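Extracellular ligand-binding receptor (Desulfitobacterium hafniense, PDB 4Q6B) probably serves as the substrate-binding protein of an ABC transporter for amino acids, holding leucine in the cleft between its two alpha/beta lobes. Local coordinates at residues 65-68 against 69-73; 92-96 against 97-101. All coordinates share one frame; numbering follows the deposited sequence.

Overall arrangement
From the N terminus, interaction 1 comes first, where helix 59-70 runs out and the chain turns toward strand 75-79; interaction 2 follows where helix 84-97 ends and leads into strand 101-103. The two local contacts stand in series, neither enclosing nor crossing the other. Both lie at C-terminal helix ends in the parallel-sheet lobe of a type I periplasmic-binding-protein fold, on successive beta-alpha-beta units. Their centres are about 9 Å apart because the helices pack side by side: Tyr-94 lies against Ala-66 and Phe-69, and Ala-70 CB meets Ala-97 CB at 3.7 Å. Together they tie the ends of two neighbouring helices to strands 47-54 and 75-79 and lead the second into strand 101-103.

Interaction 1: residues 65-68 against 69-73; sequences IAQA and FADNA. With EDO (1,2-ethanediol), chain F.
Phe-69 N, Ala-70 N and Asp-71 N bond back to Ile-65 O, Ala-66 O and Gln-67 O, at 2.8, 2.8 and 2.9 Å, so the alpha-helical i to i+4 pattern runs to the C-terminal end of helix 59-70; the last bond is bent to 139°. One flank faces the sheet. There Ile-65 and Phe-69, one turn apart, lie side by side: chi1 of -74° in Ile-65 sets CG1 beside the backbone N and turns the methyl CG2 onto the ring, 3.5 Å from Phe-69 CE2, and the flat ring reaches Val-51, Ala-53, Ile-75 and Val-78. Small Ala-66 and Ala-70 let helix 84-97 approach closely. On the exposed flank, Gln-67, in one of its two conformers, lays NE2 loosely near Asp-71 CB. Past the helix, Asn-72 suits its place with both an acceptor and a donor. Its OD1 accepts from Gly-74 N in an Asx turn, while ND2 donates to a water that weakly reaches Ala-68 O. Replacing this amide by the methyl of an alanine would probably leave Gly-74 N without its acceptor, that water without its donor, and the turn freer to move. Asn-72 ND2 also donates, at 3.2 Å, to O2 of a 1,2-ethanediol probably from the crystallisation liquor.

Interaction 2: residues 92-96 against 97-101; sequences SIYDQ and AGLVM
A Schellman motif closes helix 84-97: Leu-99 N reaches back over five residues to Tyr-94 O (3.0 Å) in a nearly straight bond, 173° at the hydrogen. Inside it, Gly-98 N bonds to Asp-95 O at 3.1 Å, coming from above the carbonyl plane, while Ala-97 N keeps an ordinary helical bond to Ile-93 O; one residue earlier, Gln-96 N bonds to Ser-92 O. The carbonyls of the last turn are thus met as the chain leaves the helix. Gly-98 takes the positive phi (66°) that the reversal needs, a conformation that glycine adopts with little strain. One carbonyl at this end, Ala-97 O, is a ligand of a calcium ion, where a cation would probably offset the partial negative charge of the helix C terminus. With only a methyl for a side chain, Ala-97 suits a place where helix 59-70 packs close.

Asp-95 is engaged by other backbone: OD1 accepts from the N atoms of both Ile-117 and His-118, joining the helix to the approach of strand 119-121. Tyr-94 is the buried aromatic of the contact. With CG beside its backbone N (chi1 -65°), the ring reaches into the interior, where its OH is satisfied by a hydrogen bond with His-81 NE2. Leu-99 adds a branched apolar cover nearby, its CD2 lying 4.2 Å from Tyr-94 CD1. Selenomethionine Met-101 crosses the tyrosine at about a right angle, CG lying 3.4 Å from Tyr-94 CD2 and SE 4.6 Å from the ring centroid in an oblique Met-aromatic contact.

Interaction 1: residues 65-68 against 69-73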
loop_
_atom_site.group_PDB
_atom_site.type_symbol
_atom_site.label_atom_id
_atom_site.label_comp_id
_atom_site.label_asym_id
_atom_site.label_seq_id
_atom_site.Cartn_x
_atom_site.Cartn_y
_atom_site.Cartn_z
ATOM N N ILE A 65 -20.272 -2.522 6.132
ATOM C CA ILE A 65 -19.880 -1.118 6.089
ATOM C C ILE A 65 -20.034 -0.592 4.672
ATOM O O ILE A 65 -20.571 0.542 4.455
ATOM C CB ILE A 65 -18.424 -0.962 6.606
ATOM C CG1 ILE A 65 -18.416 -1.138 8.142
ATOM C CG2 ILE A 65 -17.780 0.385 6.198
ATOM C CD1 ILE A 65 -17.018 -1.271 8.773
ATOM N N ALA A 66 -19.619 -1.405 3.689
ATOM C CA ALA A 66 -19.652 -0.923 2.291
ATOM C C ALA A 66 -21.100 -0.621 1.887
ATOM O O ALA A 66 -21.385 0.450 1.291
ATOM C CB ALA A 66 -19.006 -1.983 1.309
ATOM N N GLN A 67 -22.012 -1.548 2.202
ATOM C CA GLN A 67 -23.418 -1.367 1.900
ATOM C C GLN A 67 -23.975 -0.178 2.661
ATOM O O GLN A 67 -24.748 0.594 2.122
ATOM C CB GLN A 67 -24.233 -2.640 2.213
ATOM C CG GLN A 67 -25.757 -2.502 2.063
ATOM C CD GLN A 67 -26.201 -1.870 0.742
ATOM O OE1 GLN A 67 -25.440 -1.818 -0.234
ATOM N NE2 GLN A 67 -27.439 -1.359 0.716
ATOM N N ALA A 68 -23.581 -0.021 3.920
ATOM C CA ALA A 68 -24.080 1.128 4.682
ATOM C C ALA A 68 -23.619 2.451 4.085
ATOM O O ALA A 68 -24.416 3.426 4.051
ATOM C CB ALA A 68 -23.668 1.032 6.121
ATOM N N PHE A 69 -22.360 2.529 3.684
ATOM C CA PHE A 69 -21.910 3.756 2.978
ATOM C C PHE A 69 -22.643 3.939 1.665
ATOM O O PHE A 69 -23.116 5.040 1.329
ATOM C CB PHE A 69 -20.399 3.725 2.713
ATOM C CG PHE A 69 -19.561 4.032 3.914
ATOM C CD1 PHE A 69 -20.020 4.890 4.897
ATOM C CD2 PHE A 69 -18.316 3.436 4.068
ATOM C CE1 PHE A 69 -19.191 5.240 6.003
ATOM C CE2 PHE A 69 -17.479 3.757 5.168
ATOM C CZ PHE A 69 -17.934 4.655 6.162
ATOM N N ALA A 70 -22.712 2.876 0.862
ATOM C CA ALA A 70 -23.373 2.957 -0.444
ATOM C C ALA A 70 -24.837 3.363 -0.391
ATOM O O ALA A 70 -25.345 3.999 -1.320
ATOM C CB ALA A 70 -23.225 1.613 -1.215
ATOM N N ASP A 71 -25.524 3.029 0.701
ATOM C CA ASP A 71 -26.952 3.343 0.822
ATOM C C ASP A 71 -27.208 4.712 1.473
ATOM O O ASP A 71 -28.369 5.111 1.673
ATOM C CB ASP A 71 -27.641 2.239 1.617
ATOM C CG ASP A 71 -29.130 2.256 1.454
ATOM O OD1 ASP A 71 -29.825 2.241 2.488
ATOM O OD2 ASP A 71 -29.613 2.296 0.297
ATOM N N ASN A 72 -26.134 5.440 1.765
ATOM C CA ASN A 72 -26.233 6.738 2.427
ATOM C C ASN A 72 -25.966 7.862 1.391
ATOM O O ASN A 72 -24.835 8.049 0.972
ATOM C CB ASN A 72 -25.232 6.751 3.594
ATOM C CG ASN A 72 -25.240 8.043 4.386
ATOM O OD1 ASN A 72 -25.861 9.036 3.980
ATOM N ND2 ASN A 72 -24.521 8.049 5.516
ATOM N N ALA A 73 -27.018 8.603 0.998
ATOM C CA ALA A 73 -26.906 9.628 -0.046
ATOM C C ALA A 73 -25.941 10.769 0.369
ATOM O O ALA A 73 -25.470 11.557 -0.476
ATOM C CB ALA A 73 -28.324 10.205 -0.428
HETATM C C1 EDO F . -23.728 11.304 6.336
HETATM O O1 EDO F . -25.128 11.526 6.108
HETATM C C2 EDO F . -23.487 11.084 7.823
HETATM O O2 EDO F . -23.716 9.711 8.152
HETATM O O HOH W 1 -23.250 5.353 6.499
#

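Interaction 2: residues 92-96 against 97-101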
loop_
_atom_site.group_PDB
_atom_site.type_symbol
_atom_site.label_atom_id
_atom_site.label_comp_id
_atom_site.label_asym_id
_atom_site.label_seq_id
_atom_site.Cartn_x
_atom_site.Cartn_y
_atom_site.Cartn_z
ATOM N N SER A 92 -17.117 -4.235 -5.275
ATOM C CA SER A 92 -18.252 -4.573 -6.153
ATOM C C SER A 92 -19.486 -3.777 -5.716
ATOM O O SER A 92 -20.268 -3.318 -6.547
ATOM C CB SER A 92 -18.543 -6.080 -6.118
ATOM O OG SER A 92 -19.697 -6.372 -6.956
ATOM N N ILE A 93 -19.682 -3.670 -4.404
ATOM C CA ILE A 93 -20.784 -2.910 -3.839
ATOM C C ILE A 93 -20.617 -1.429 -4.166
ATOM O O ILE A 93 -21.565 -0.759 -4.574
ATOM C CB ILE A 93 -20.857 -3.114 -2.298
ATOM C CG1 ILE A 93 -21.209 -4.578 -1.976
ATOM C CG2 ILE A 93 -21.893 -2.134 -1.649
ATOM C CD1 ILE A 93 -21.154 -4.882 -0.467
ATOM N N TYR A 94 -19.422 -0.871 -3.961
ATOM C CA TYR A 94 -19.221 0.539 -4.280
ATOM C C TYR A 94 -19.390 0.789 -5.766
ATOM O O TYR A 94 -20.061 1.746 -6.150
ATOM C CB TYR A 94 -17.824 0.932 -3.836
ATOM C CG TYR A 94 -17.604 0.856 -2.329
ATOM C CD1 TYR A 94 -18.386 1.611 -1.434
ATOM C CD2 TYR A 94 -16.586 0.062 -1.806
ATOM C CE1 TYR A 94 -18.184 1.538 -0.057
ATOM C CE2 TYR A 94 -16.325 0.039 -0.445
ATOM C CZ TYR A 94 -17.133 0.772 0.427
ATOM O OH TYR A 94 -16.877 0.687 1.776
ATOM N N ASP A 95 -18.848 -0.099 -6.610
ATOM C CA ASP A 95 -18.926 0.128 -8.053
ATOM C C ASP A 95 -20.374 0.087 -8.558
ATOM O O ASP A 95 -20.803 0.929 -9.375
ATOM C CB ASP A 95 -18.062 -0.892 -8.796
ATOM C CG ASP A 95 -17.859 -0.525 -10.264
ATOM O OD1 ASP A 95 -17.241 0.502 -10.555
ATOM O OD2 ASP A 95 -18.326 -1.277 -11.120
ATOM N N GLN A 96 -21.137 -0.908 -8.102
ATOM C CA GLN A 96 -22.526 -0.995 -8.534
ATOM C C GLN A 96 -23.347 0.200 -8.032
ATOM O O GLN A 96 -24.348 0.581 -8.660
ATOM C CB GLN A 96 -23.163 -2.298 -8.019
ATOM C CG GLN A 96 -22.907 -3.480 -8.886
ATOM C CD GLN A 96 -24.043 -3.661 -9.890
ATOM O OE1 GLN A 96 -25.104 -4.223 -9.570
ATOM N NE2 GLN A 96 -23.835 -3.158 -11.105
ATOM N N ALA A 97 -22.980 0.749 -6.874
ATOM C CA ALA A 97 -23.636 1.986 -6.371
ATOM C C ALA A 97 -23.165 3.306 -7.013
ATOM O O ALA A 97 -23.725 4.387 -6.739
ATOM C CB ALA A 97 -23.490 2.096 -4.850
ATOM N N GLY A 98 -22.120 3.249 -7.827
ATOM C CA GLY A 98 -21.589 4.465 -8.433
ATOM C C GLY A 98 -21.002 5.354 -7.359
ATOM O O GLY A 98 -21.244 6.554 -7.368
ATOM N N LEU A 99 -20.286 4.758 -6.399
ATOM C CA LEU A 99 -19.616 5.533 -5.355
ATOM C C LEU A 99 -18.130 5.224 -5.373
ATOM O O LEU A 99 -17.748 4.052 -5.344
ATOM C CB LEU A 99 -20.217 5.125 -4.003
ATOM C CG LEU A 99 -19.730 5.836 -2.736
ATOM C CD1 LEU A 99 -20.063 7.327 -2.860
ATOM C CD2 LEU A 99 -20.461 5.204 -1.547
ATOM N N VAL A 100 -17.299 6.269 -5.428
ATOM C CA VAL A 100 -15.850 6.068 -5.413
ATOM C C VAL A 100 -15.367 5.363 -4.163
ATOM O O VAL A 100 -15.754 5.697 -3.038
ATOM C CB VAL A 100 -15.100 7.402 -5.580
ATOM C CG1 VAL A 100 -13.596 7.288 -5.120
ATOM C CG2 VAL A 100 -15.176 7.849 -7.023
HETATM N N MSE A 101 -14.545 4.335 -4.382
HETATM C CA MSE A 101 -13.793 3.715 -3.305
HETATM C C MSE A 101 -12.324 3.953 -3.615
HETATM O O MSE A 101 -11.871 3.616 -4.697
HETATM C CB MSE A 101 -14.046 2.206 -3.261
HETATM C CG MSE A 101 -13.508 1.600 -1.971
HETATM SE SE MSE A 101 -13.115 -0.331 -2.140
HETATM C CE MSE A 101 -11.389 -0.085 -3.019
#